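Long-range contact in uncharacterized HTH-type transcriptional regulator YydK (Bacillus subtilis subsp. subtilis, PDB 3BWG), which probably binds DNA as a transcription factor of the GntR family, with a winged-helix DNA-binding domain joined to a UTRA domain: residues B[147-152]-B[162-167]. Numbering follows the deposited sequence.
Sequences SIVTYL and FHYIRE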
loop_
_atom_site.group_PDB
_atom_site.type_symbol
_atom_site.label_atom_id
_atom_site.label_comp_id
_atom_site.label_asym_id
_atom_site.label_seq_id
_atom_site.Cartn_x
_atom_site.Cartn_y
_atom_site.Cartn_z
ATOM N N SER B 147 6.388 -6.074 -27.557
ATOM C CA SER B 147 5.297 -6.732 -28.269
ATOM C C SER B 147 3.965 -6.417 -27.581
ATOM O O SER B 147 2.907 -6.604 -28.159
ATOM C CB SER B 147 5.542 -8.228 -28.384
ATOM O OG SER B 147 5.637 -8.826 -27.110
ATOM N N ILE B 148 4.040 -5.903 -26.351
ATOM C CA ILE B 148 2.864 -5.349 -25.656
ATOM C C ILE B 148 2.742 -3.815 -25.891
ATOM O O ILE B 148 1.743 -3.339 -26.388
ATOM C CB ILE B 148 2.904 -5.656 -24.138
ATOM C CG1 ILE B 148 2.991 -7.187 -23.927
ATOM C CG2 ILE B 148 1.640 -5.015 -23.454
ATOM C CD1 ILE B 148 3.044 -7.657 -22.455
ATOM N N VAL B 149 3.766 -3.059 -25.506
ATOM C CA VAL B 149 3.763 -1.583 -25.654
ATOM C C VAL B 149 4.490 -1.302 -26.947
ATOM O O VAL B 149 5.731 -1.252 -26.995
ATOM C CB VAL B 149 4.480 -0.919 -24.477
ATOM C CG1 VAL B 149 4.432 0.578 -24.626
ATOM C CG2 VAL B 149 3.874 -1.411 -23.122
ATOM N N THR B 150 3.725 -1.212 -28.012
ATOM C CA THR B 150 4.306 -1.496 -29.315
ATOM C C THR B 150 5.105 -0.323 -29.873
ATOM O O THR B 150 5.998 -0.531 -30.702
ATOM C CB THR B 150 3.259 -1.968 -30.335
ATOM O OG1 THR B 150 2.101 -1.144 -30.213
ATOM C CG2 THR B 150 2.897 -3.459 -30.110
ATOM N N TYR B 151 4.745 0.888 -29.445
ATOM C CA TYR B 151 5.480 2.096 -29.807
ATOM C C TYR B 151 5.463 3.125 -28.671
ATOM O O TYR B 151 4.454 3.297 -27.982
ATOM C CB TYR B 151 4.927 2.706 -31.098
ATOM C CG TYR B 151 5.748 3.885 -31.610
ATOM C CD1 TYR B 151 7.015 3.692 -32.213
ATOM C CD2 TYR B 151 5.280 5.192 -31.461
ATOM C CE1 TYR B 151 7.765 4.795 -32.676
ATOM C CE2 TYR B 151 5.997 6.286 -31.928
ATOM C CZ TYR B 151 7.230 6.095 -32.514
ATOM O OH TYR B 151 7.923 7.203 -32.955
ATOM N N LEU B 152 6.615 3.779 -28.468
ATOM C CA LEU B 152 6.759 4.876 -27.527
ATOM C C LEU B 152 7.526 5.999 -28.211
ATOM O O LEU B 152 8.366 5.761 -29.091
ATOM C CB LEU B 152 7.501 4.424 -26.236
ATOM C CG LEU B 152 6.747 3.505 -25.250
ATOM C CD1 LEU B 152 7.653 2.995 -24.047
ATOM C CD2 LEU B 152 5.486 4.210 -24.761
ATOM N N PHE B 162 1.359 5.558 -18.664
ATOM C CA PHE B 162 0.160 4.756 -18.391
ATOM C C PHE B 162 -1.058 5.341 -19.035
ATOM O O PHE B 162 -1.938 4.595 -19.458
ATOM C CB PHE B 162 -0.100 4.636 -16.897
ATOM C CG PHE B 162 0.770 3.609 -16.212
ATOM C CD1 PHE B 162 1.804 2.975 -16.887
ATOM C CD2 PHE B 162 0.613 3.342 -14.883
ATOM C CE1 PHE B 162 2.619 2.060 -16.266
ATOM C CE2 PHE B 162 1.459 2.410 -14.251
ATOM C CZ PHE B 162 2.441 1.777 -14.961
ATOM N N HIS B 163 -1.107 6.677 -19.101
ATOM C CA HIS B 163 -2.155 7.319 -19.872
ATOM C C HIS B 163 -2.206 6.856 -21.321
ATOM O O HIS B 163 -3.283 6.554 -21.790
ATOM C CB HIS B 163 -2.140 8.855 -19.798
ATOM C CG HIS B 163 -3.313 9.475 -20.506
ATOM N ND1 HIS B 163 -4.559 9.581 -19.922
ATOM C CD2 HIS B 163 -3.448 9.944 -21.773
ATOM C CE1 HIS B 163 -5.402 10.129 -20.784
ATOM N NE2 HIS B 163 -4.759 10.344 -21.921
ATOM N N TYR B 164 -1.067 6.808 -22.020
ATOM C CA TYR B 164 -1.027 6.384 -23.427
ATOM C C TYR B 164 -1.416 4.912 -23.556
ATOM O O TYR B 164 -2.106 4.504 -24.491
ATOM C CB TYR B 164 0.367 6.641 -24.027
ATOM C CG TYR B 164 0.731 5.823 -25.258
ATOM C CD1 TYR B 164 0.144 6.082 -26.528
ATOM C CD2 TYR B 164 1.683 4.779 -25.157
ATOM C CE1 TYR B 164 0.487 5.284 -27.673
ATOM C CE2 TYR B 164 2.030 3.984 -26.266
ATOM C CZ TYR B 164 1.448 4.235 -27.521
ATOM O OH TYR B 164 1.866 3.438 -28.609
ATOM N N ILE B 165 -0.943 4.130 -22.597
ATOM C CA ILE B 165 -1.147 2.699 -22.581
ATOM C C ILE B 165 -2.628 2.391 -22.534
ATOM O O ILE B 165 -3.084 1.550 -23.300
ATOM C CB ILE B 165 -0.360 2.063 -21.423
ATOM C CG1 ILE B 165 1.129 2.213 -21.756
ATOM C CG2 ILE B 165 -0.782 0.576 -21.212
ATOM C CD1 ILE B 165 2.071 1.536 -20.793
ATOM N N ARG B 166 -3.352 3.097 -21.663
ATOM C CA ARG B 166 -4.778 2.893 -21.452
ATOM C C ARG B 166 -5.512 3.484 -22.644
ATOM O O ARG B 166 -6.242 2.780 -23.345
ATOM C CB ARG B 166 -5.283 3.580 -20.162
ATOM C CG ARG B 166 -4.774 3.017 -18.809
ATOM C CD ARG B 166 -5.335 3.866 -17.594
ATOM N NE ARG B 166 -4.412 4.903 -17.054
ATOM C CZ ARG B 166 -4.601 6.242 -17.090
ATOM N NH1 ARG B 166 -5.691 6.778 -17.654
ATOM N NH2 ARG B 166 -3.687 7.057 -16.555
ATOM N N GLU B 167 -5.264 4.776 -22.875
ATOM C CA GLU B 167 -6.042 5.574 -23.796
ATOM C C GLU B 167 -5.674 5.288 -25.242
ATOM O O GLU B 167 -6.553 5.094 -26.043
ATOM C CB GLU B 167 -5.885 7.059 -23.472
ATOM C CG GLU B 167 -7.194 7.821 -23.476
ATOM C CD GLU B 167 -8.237 7.284 -22.471
ATOM O OE1 GLU B 167 -7.934 7.181 -21.255
ATOM O OE2 GLU B 167 -9.376 6.986 -22.900
#
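Y164 carries most of this contact. Its CB leaves helix 161-167 toward the 147-152 loop, with CG anti to the backbone N (chi1 158°). The phenol therefore reaches across to the loop, and Y164 OH meets the backbone O of Y151 at 2.7 Å. This hydrogen bond is weak. Y151 O lies oblique to the ring, 3.0 Å from Y164 CE2. L152 crosses the phenol at a slant. One of its methyls, CD2, sits 3.8 Å from Y164 CE2 and almost as close to CD2 of that ring. V149 CG1 comes to the ring edge, near its plane, but only loosely. The other V149 methyl, CG2, touches I165 CD1 at 4.2 Å. These two side chains cross at about a right angle. V149, L152 and I165 are buried. Their apolar contacts lie beside the single polar link. The contact is structural packing within the UTRA domain. It ties the loop after strand 135-145 to helix 161-167. I165 also packs on F216 of strand 215-224 and I173 of strand 173-184, while L152 rests on Y124 of strand 123-132.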